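Triphenylmethane reductase (Citrobacter sp., PDB 2JL1) probably reduces triphenylmethane dyes with the bound cofactor NADP(H), as an oxidoreductase of the NmrA-like family. Local coordinates at residues V99-E111 with I128-L142. Residues are numbered along the deposited sequence; the frame is centred on the assembly and turned at random.
Sequences VKHIAYTGYAFAE and IRTTNIPYTFLRNAL. With NAP (NADP nicotinamide-adenine-dinucleotide phosphate), chain B; GOL (glycerol), chain F; GOL (glycerol), chain D.
Arg139 meets Glu111 end-on: NH1 donates to OE1 of Glu111 at 2.8 Å and NH2 to OE2 at 2.9 Å, a two-bond salt bridge. The two acceptors lie near the guanidinium plane, whereas the carboxylate is turned 45° against it, with OE1 met on its syn side and OE2 from above its plane. A chain extended from CG to NE carries the guanidinium there, and Glu125 of helix 117-130 pairs with NE, which should help to fix its rotation.

Backbone bonds join strands 101-107 and 135-140 in parallel register, starting with Ile102 N to Pro134 O (3.0 Å). The line is straightest at this start (N-H...O 166°); it runs on through Gly106 N to Leu138 O and Ala108 N to Asn140 O, while the bond from Asn140 N to Gly106 O is weak. With helix 117-130 these strands form a beta-alpha-beta unit of the Rossmann-type sheet, whose next strands are 69-72 and 194-198.

Apolar contacts lie on the face that carries Ile102 and Tyr104. Ile128, from helix 117-130, which connects the strands, sets CG2 against Ile102 CG2 (3.5 Å) and CD1 against Tyr104 CB (3.4 Å). Ile133 CG2, placed anti to its own nitrogen, lies 3.9 Å from Ile102 CG2. On the other face Ala103 CB touches Leu138 CD1.

At the C-terminal end of strand 135-140, beside the nicotinamide, Ala141 O accepts a hydrogen bond from the carboxamide N7N of NADP (3.1 Å).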
loop_
_atom_site.group_PDB
_atom_site.type_symbol
_atom_site.label_atom_id
_atom_site.label_comp_id
_atom_site.label_asym_id
_atom_site.label_seq_id
_atom_site.Cartn_x
_atom_site.Cartn_y
_atom_site.Cartn_z
ATOM N N VAL A 99 -17.708 3.703 -8.921
ATOM C CA VAL A 99 -18.165 4.013 -7.557
ATOM C C VAL A 99 -17.807 5.477 -7.265
ATOM O O VAL A 99 -16.689 5.906 -7.544
ATOM C CB VAL A 99 -17.554 3.017 -6.525
ATOM C CG1 VAL A 99 -17.758 3.476 -5.102
ATOM C CG2 VAL A 99 -18.166 1.620 -6.698
ATOM N N LYS A 100 -18.772 6.244 -6.769
ATOM C CA LYS A 100 -18.596 7.679 -6.562
ATOM C C LYS A 100 -17.955 8.063 -5.217
ATOM O O LYS A 100 -17.347 9.129 -5.106
ATOM C CB LYS A 100 -19.940 8.397 -6.728
ATOM C CG LYS A 100 -20.526 8.309 -8.148
ATOM C CD LYS A 100 -19.703 9.120 -9.153
ATOM C CE LYS A 100 -20.271 9.020 -10.561
ATOM N NZ LYS A 100 -20.069 7.669 -11.192
ATOM N N HIS A 101 -18.091 7.208 -4.203
ATOM C CA HIS A 101 -17.509 7.464 -2.871
ATOM C C HIS A 101 -17.101 6.141 -2.246
ATOM O O HIS A 101 -17.888 5.209 -2.238
ATOM C CB HIS A 101 -18.508 8.183 -1.927
ATOM C CG HIS A 101 -19.182 9.369 -2.547
ATOM N ND1 HIS A 101 -18.668 10.645 -2.469
ATOM C CD2 HIS A 101 -20.322 9.466 -3.275
ATOM C CE1 HIS A 101 -19.462 11.478 -3.121
ATOM N NE2 HIS A 101 -20.472 10.787 -3.622
ATOM N N ILE A 102 -15.883 6.058 -1.721
ATOM C CA ILE A 102 -15.474 4.850 -1.029
ATOM C C ILE A 102 -15.055 5.122 0.430
ATOM O O ILE A 102 -14.172 5.941 0.683
ATOM C CB ILE A 102 -14.367 4.107 -1.811
ATOM C CG1 ILE A 102 -13.990 2.797 -1.128
ATOM C CG2 ILE A 102 -13.128 4.984 -1.983
ATOM C CD1 ILE A 102 -13.618 1.705 -2.132
ATOM N N ALA A 103 -15.693 4.427 1.373
ATOM C CA ALA A 103 -15.248 4.394 2.781
ATOM C C ALA A 103 -14.591 3.044 3.041
ATOM O O ALA A 103 -15.129 2.018 2.609
ATOM C CB ALA A 103 -16.427 4.581 3.741
ATOM N N TYR A 104 -13.477 3.048 3.780
ATOM C CA TYR A 104 -12.700 1.848 4.053
ATOM C C TYR A 104 -12.398 1.721 5.571
ATOM O O TYR A 104 -11.928 2.671 6.199
ATOM C CB TYR A 104 -11.387 1.858 3.241
ATOM C CG TYR A 104 -10.454 0.716 3.629
ATOM C CD1 TYR A 104 -10.825 -0.623 3.420
ATOM C CD2 TYR A 104 -9.248 0.972 4.267
ATOM C CE1 TYR A 104 -9.994 -1.675 3.810
ATOM C CE2 TYR A 104 -8.405 -0.081 4.668
ATOM C CZ TYR A 104 -8.793 -1.384 4.443
ATOM O OH TYR A 104 -7.980 -2.399 4.846
ATOM N N THR A 105 -12.684 0.552 6.146
ATOM C CA THR A 105 -12.398 0.273 7.551
ATOM C C THR A 105 -10.931 -0.125 7.706
ATOM O O THR A 105 -10.553 -1.307 7.495
ATOM C CB THR A 105 -13.290 -0.862 8.126
ATOM O OG1 THR A 105 -13.091 -2.051 7.369
ATOM C CG2 THR A 105 -14.774 -0.453 8.088
ATOM N N GLY A 106 -10.128 0.857 8.094
ATOM C CA GLY A 106 -8.678 0.695 8.271
ATOM C C GLY A 106 -8.374 0.480 9.739
ATOM O O GLY A 106 -9.165 -0.118 10.462
ATOM N N TYR A 107 -7.212 0.938 10.169
ATOM C CA TYR A 107 -6.740 0.662 11.523
ATOM C C TYR A 107 -6.112 1.959 12.025
ATOM O O TYR A 107 -5.301 2.567 11.321
ATOM C CB TYR A 107 -5.763 -0.515 11.492
ATOM C CG TYR A 107 -5.178 -0.914 12.825
ATOM C CD1 TYR A 107 -6.010 -1.290 13.891
ATOM C CD2 TYR A 107 -3.795 -0.940 13.016
ATOM C CE1 TYR A 107 -5.480 -1.668 15.142
ATOM C CE2 TYR A 107 -3.244 -1.322 14.267
ATOM C CZ TYR A 107 -4.103 -1.689 15.322
ATOM O OH TYR A 107 -3.592 -2.059 16.560
ATOM N N ALA A 108 -6.554 2.413 13.201
ATOM C CA ALA A 108 -6.151 3.697 13.755
ATOM C C ALA A 108 -4.664 3.705 14.008
ATOM O O ALA A 108 -4.076 2.694 14.437
ATOM C CB ALA A 108 -6.905 3.985 15.050
ATOM N N PHE A 109 -4.060 4.845 13.744
ATOM C CA PHE A 109 -2.638 5.060 13.977
ATOM C C PHE A 109 -1.751 4.011 13.312
ATOM O O PHE A 109 -0.692 3.656 13.846
ATOM C CB PHE A 109 -2.359 5.207 15.473
ATOM C CG PHE A 109 -3.204 6.272 16.120
ATOM C CD1 PHE A 109 -3.021 7.617 15.793
ATOM C CD2 PHE A 109 -4.196 5.930 17.002
ATOM C CE1 PHE A 109 -3.811 8.615 16.382
ATOM C CE2 PHE A 109 -4.989 6.913 17.602
ATOM C CZ PHE A 109 -4.793 8.256 17.287
ATOM N N ALA A 110 -2.171 3.539 12.132
ATOM C CA ALA A 110 -1.485 2.413 11.472
ATOM C C ALA A 110 0.022 2.675 11.268
ATOM O O ALA A 110 0.850 1.753 11.420
ATOM C CB ALA A 110 -2.165 2.088 10.129
ATOM N N GLU A 111 0.385 3.914 10.957
ATOM C CA GLU A 111 1.799 4.251 10.700
ATOM C C GLU A 111 2.713 3.979 11.903
ATOM O O GLU A 111 3.914 3.746 11.741
ATOM C CB GLU A 111 1.936 5.713 10.320
ATOM C CG GLU A 111 1.310 6.072 8.993
ATOM C CD GLU A 111 -0.142 6.532 9.121
ATOM O OE1 GLU A 111 -0.767 6.381 10.203
ATOM O OE2 GLU A 111 -0.651 7.059 8.116
ATOM N N ILE A 128 -6.574 2.729 -2.652
ATOM C CA ILE A 128 -7.767 3.570 -2.833
ATOM C C ILE A 128 -7.401 4.973 -3.339
ATOM O O ILE A 128 -8.121 5.550 -4.176
ATOM C CB ILE A 128 -8.602 3.653 -1.525
ATOM C CG1 ILE A 128 -9.259 2.298 -1.265
ATOM C CG2 ILE A 128 -9.636 4.818 -1.606
ATOM C CD1 ILE A 128 -9.762 2.052 0.220
ATOM N N ARG A 129 -6.291 5.515 -2.838
ATOM C CA ARG A 129 -5.809 6.815 -3.329
ATOM C C ARG A 129 -5.532 6.828 -4.847
ATOM O O ARG A 129 -5.839 7.822 -5.505
ATOM C CB ARG A 129 -4.614 7.331 -2.524
ATOM C CG ARG A 129 -4.950 7.680 -1.069
ATOM C CD ARG A 129 -3.701 8.116 -0.306
ATOM N NE ARG A 129 -3.959 8.422 1.104
ATOM C CZ ARG A 129 -4.374 9.602 1.566
ATOM N NH1 ARG A 129 -4.618 10.608 0.728
ATOM N NH2 ARG A 129 -4.545 9.778 2.873
ATOM N N THR A 130 -5.007 5.729 -5.404
ATOM C CA THR A 130 -4.752 5.630 -6.866
ATOM C C THR A 130 -5.997 5.728 -7.741
ATOM O O THR A 130 -5.898 5.991 -8.952
ATOM C CB THR A 130 -3.992 4.334 -7.259
ATOM O OG1 THR A 130 -4.898 3.206 -7.267
ATOM C CG2 THR A 130 -2.844 4.097 -6.324
ATOM N N THR A 131 -7.162 5.487 -7.156
ATOM C CA THR A 131 -8.388 5.527 -7.933
ATOM C C THR A 131 -8.932 6.936 -8.165
ATOM O O THR A 131 -9.776 7.119 -9.035
ATOM C CB THR A 131 -9.504 4.727 -7.291
ATOM O OG1 THR A 131 -9.933 5.404 -6.105
ATOM C CG2 THR A 131 -9.053 3.308 -6.970
ATOM N N ASN A 132 -8.515 7.907 -7.357
ATOM C CA ASN A 132 -9.125 9.248 -7.414
ATOM C C ASN A 132 -10.606 9.295 -6.989
ATOM O O ASN A 132 -11.267 10.327 -7.159
ATOM C CB ASN A 132 -8.961 9.860 -8.820
ATOM C CG ASN A 132 -7.500 10.032 -9.211
ATOM O OD1 ASN A 132 -6.664 10.389 -8.371
ATOM N ND2 ASN A 132 -7.178 9.767 -10.485
ATOM N N ILE A 133 -11.140 8.190 -6.460
ATOM C CA ILE A 133 -12.477 8.222 -5.863
ATOM C C ILE A 133 -12.397 8.944 -4.511
ATOM O O ILE A 133 -11.524 8.629 -3.690
ATOM C CB ILE A 133 -13.090 6.802 -5.661
ATOM C CG1 ILE A 133 -13.099 5.983 -6.961
ATOM C CG2 ILE A 133 -14.512 6.892 -5.080
ATOM C CD1 ILE A 133 -13.508 4.469 -6.737
ATOM N N PRO A 134 -13.299 9.925 -4.275
ATOM C CA PRO A 134 -13.431 10.560 -2.954
ATOM C C PRO A 134 -13.538 9.491 -1.875
ATOM O O PRO A 134 -14.402 8.615 -1.981
ATOM C CB PRO A 134 -14.767 11.302 -3.063
ATOM C CG PRO A 134 -14.928 11.581 -4.530
ATOM C CD PRO A 134 -14.260 10.466 -5.257
ATOM N N TYR A 135 -12.676 9.561 -0.860
ATOM C CA TYR A 135 -12.544 8.474 0.136
ATOM C C TYR A 135 -12.853 8.973 1.536
ATOM O O TYR A 135 -12.800 10.178 1.819
ATOM C CB TYR A 135 -11.120 7.868 0.133
ATOM C CG TYR A 135 -10.066 8.869 0.585
ATOM C CD1 TYR A 135 -9.781 9.053 1.947
ATOM C CD2 TYR A 135 -9.395 9.671 -0.347
ATOM C CE1 TYR A 135 -8.835 9.990 2.368
ATOM C CE2 TYR A 135 -8.443 10.610 0.062
ATOM C CZ TYR A 135 -8.183 10.773 1.410
ATOM O OH TYR A 135 -7.267 11.706 1.810
ATOM N N THR A 136 -13.175 8.033 2.416
ATOM C CA THR A 136 -13.150 8.270 3.849
ATOM C C THR A 136 -12.463 7.068 4.476
ATOM O O THR A 136 -12.917 5.943 4.319
ATOM C CB THR A 136 -14.546 8.388 4.486
ATOM O OG1 THR A 136 -15.323 9.399 3.809
ATOM C CG2 THR A 136 -14.395 8.791 5.968
ATOM N N PHE A 137 -11.378 7.315 5.195
ATOM C CA PHE A 137 -10.676 6.233 5.865
ATOM C C PHE A 137 -11.140 6.226 7.315
ATOM O O PHE A 137 -10.884 7.156 8.087
ATOM C CB PHE A 137 -9.162 6.409 5.727
ATOM C CG PHE A 137 -8.674 6.298 4.312
ATOM C CD1 PHE A 137 -7.564 7.021 3.890
ATOM C CD2 PHE A 137 -9.328 5.480 3.393
ATOM C CE1 PHE A 137 -7.087 6.904 2.591
ATOM C CE2 PHE A 137 -8.865 5.398 2.067
ATOM C CZ PHE A 137 -7.747 6.117 1.681
ATOM N N LEU A 138 -11.923 5.210 7.628
ATOM C CA LEU A 138 -12.505 5.001 8.924
ATOM C C LEU A 138 -11.511 4.112 9.649
ATOM O O LEU A 138 -11.559 2.874 9.552
ATOM C CB LEU A 138 -13.867 4.283 8.764
ATOM C CG LEU A 138 -14.961 5.040 7.992
ATOM C CD1 LEU A 138 -16.124 4.102 7.554
ATOM C CD2 LEU A 138 -15.489 6.225 8.796
ATOM N N ARG A 139 -10.553 4.730 10.326
ATOM C CA ARG A 139 -9.455 3.956 10.905
ATOM C C ARG A 139 -9.865 3.448 12.279
ATOM O O ARG A 139 -9.781 4.171 13.265
ATOM C CB ARG A 139 -8.191 4.813 10.998
ATOM C CG ARG A 139 -7.561 5.153 9.658
ATOM C CD ARG A 139 -6.240 5.834 9.901
ATOM N NE ARG A 139 -5.344 5.730 8.751
ATOM C CZ ARG A 139 -4.039 6.011 8.820
ATOM N NH1 ARG A 139 -3.508 6.426 9.972
ATOM N NH2 ARG A 139 -3.258 5.879 7.754
ATOM N N ASN A 140 -10.345 2.208 12.333
ATOM C CA ASN A 140 -10.970 1.691 13.549
ATOM C C ASN A 140 -9.939 1.278 14.590
ATOM O O ASN A 140 -8.883 0.775 14.244
ATOM C CB ASN A 140 -11.891 0.510 13.228
ATOM C CG ASN A 140 -13.158 0.931 12.500
ATOM O OD1 ASN A 140 -13.508 2.120 12.452
ATOM N ND2 ASN A 140 -13.829 -0.034 11.896
ATOM N N ALA A 141 -10.283 1.479 15.867
ATOM C CA ALA A 141 -9.577 0.865 16.979
ATOM C C ALA A 141 -9.805 -0.653 17.009
ATOM O O ALA A 141 -10.719 -1.181 16.360
ATOM C CB ALA A 141 -10.095 1.461 18.302
ATOM N N LEU A 142 -8.975 -1.353 17.782
ATOM C CA LEU A 142 -9.321 -2.701 18.199
ATOM C C LEU A 142 -10.729 -2.714 18.807
ATOM O O LEU A 142 -11.139 -1.733 19.425
ATOM C CB LEU A 142 -8.312 -3.205 19.224
ATOM C CG LEU A 142 -6.844 -3.254 18.777
ATOM C CD1 LEU A 142 -5.973 -3.622 20.009
ATOM C CD2 LEU A 142 -6.674 -4.293 17.628
HETATM P PA NAP B . -16.270 -10.908 10.784
HETATM O O1A NAP B . -15.307 -12.029 10.967
HETATM O O2A NAP B . -17.530 -11.031 11.547
HETATM O O5B NAP B . -16.609 -10.681 9.242
HETATM C C5B NAP B . -15.670 -10.804 8.196
HETATM C C4B NAP B . -16.500 -10.675 6.927
HETATM O O4B NAP B . -15.679 -10.788 5.771
HETATM C C3B NAP B . -17.524 -11.809 6.892
HETATM O O3B NAP B . -18.784 -11.293 6.548
HETATM C C2B NAP B . -17.038 -12.701 5.785
HETATM O O2B NAP B . -18.107 -13.232 5.069
HETATM C C1B NAP B . -16.304 -11.712 4.903
HETATM N N9A NAP B . -15.389 -12.433 4.008
HETATM C C8A NAP B . -14.430 -13.351 4.336
HETATM N N7A NAP B . -13.836 -13.758 3.190
HETATM C C5A NAP B . -14.425 -13.128 2.146
HETATM C C6A NAP B . -14.218 -13.182 0.768
HETATM N N6A NAP B . -13.288 -13.976 0.243
HETATM N N1A NAP B . -14.993 -12.397 -0.055
HETATM C C2A NAP B . -15.969 -11.581 0.474
HETATM N N3A NAP B . -16.167 -11.524 1.835
HETATM C C4A NAP B . -15.407 -12.295 2.652
HETATM O O3 NAP B . -15.489 -9.546 11.204
HETATM P PN NAP B . -16.006 -8.248 12.004
HETATM O O1N NAP B . -17.271 -7.835 11.375
HETATM O O2N NAP B . -15.961 -8.532 13.466
HETATM O O5D NAP B . -14.875 -7.130 11.590
HETATM C C5D NAP B . -14.795 -6.665 10.250
HETATM C C4D NAP B . -13.367 -6.567 9.702
HETATM O O4D NAP B . -12.574 -5.802 10.593
HETATM C C3D NAP B . -12.677 -7.929 9.590
HETATM O O3D NAP B . -12.814 -8.555 8.339
HETATM C C2D NAP B . -11.221 -7.642 9.904
HETATM O O2D NAP B . -10.437 -7.313 8.775
HETATM C C1D NAP B . -11.299 -6.402 10.768
HETATM N N1N NAP B . -11.028 -6.795 12.160
HETATM C C2N NAP B . -10.797 -5.793 13.048
HETATM C C3N NAP B . -10.493 -6.085 14.347
HETATM C C7N NAP B . -10.223 -5.009 15.309
HETATM O O7N NAP B . -10.045 -5.405 16.666
HETATM N N7N NAP B . -10.125 -3.763 14.831
HETATM C C4N NAP B . -10.517 -7.424 14.792
HETATM C C5N NAP B . -10.845 -8.420 13.906
HETATM C C6N NAP B . -11.048 -8.099 12.560
HETATM P P2B NAP B . -18.712 -14.693 5.395
HETATM O O1X NAP B . -19.924 -14.488 6.285
HETATM O O2X NAP B . -17.712 -15.587 6.109
HETATM O O3X NAP B . -19.090 -15.277 4.049
HETATM C C1 GOL F . -5.310 0.240 18.391
HETATM O O1 GOL F . -6.688 0.284 18.744
HETATM C C2 GOL F . -4.916 1.401 17.451
HETATM O O2 GOL F . -4.455 2.500 18.174
HETATM C C3 GOL F . -3.767 0.962 16.538
HETATM O O3 GOL F . -2.666 1.848 16.497
HETATM C C1 GOL D . -2.225 6.382 3.729
HETATM O O1 GOL D . -3.478 6.935 3.410
HETATM C C2 GOL D . -1.270 7.486 4.150
HETATM O O2 GOL D . -1.959 8.627 4.596
HETATM C C3 GOL D . -0.253 7.016 5.188
HETATM O O3 GOL D . 0.337 8.158 5.749
#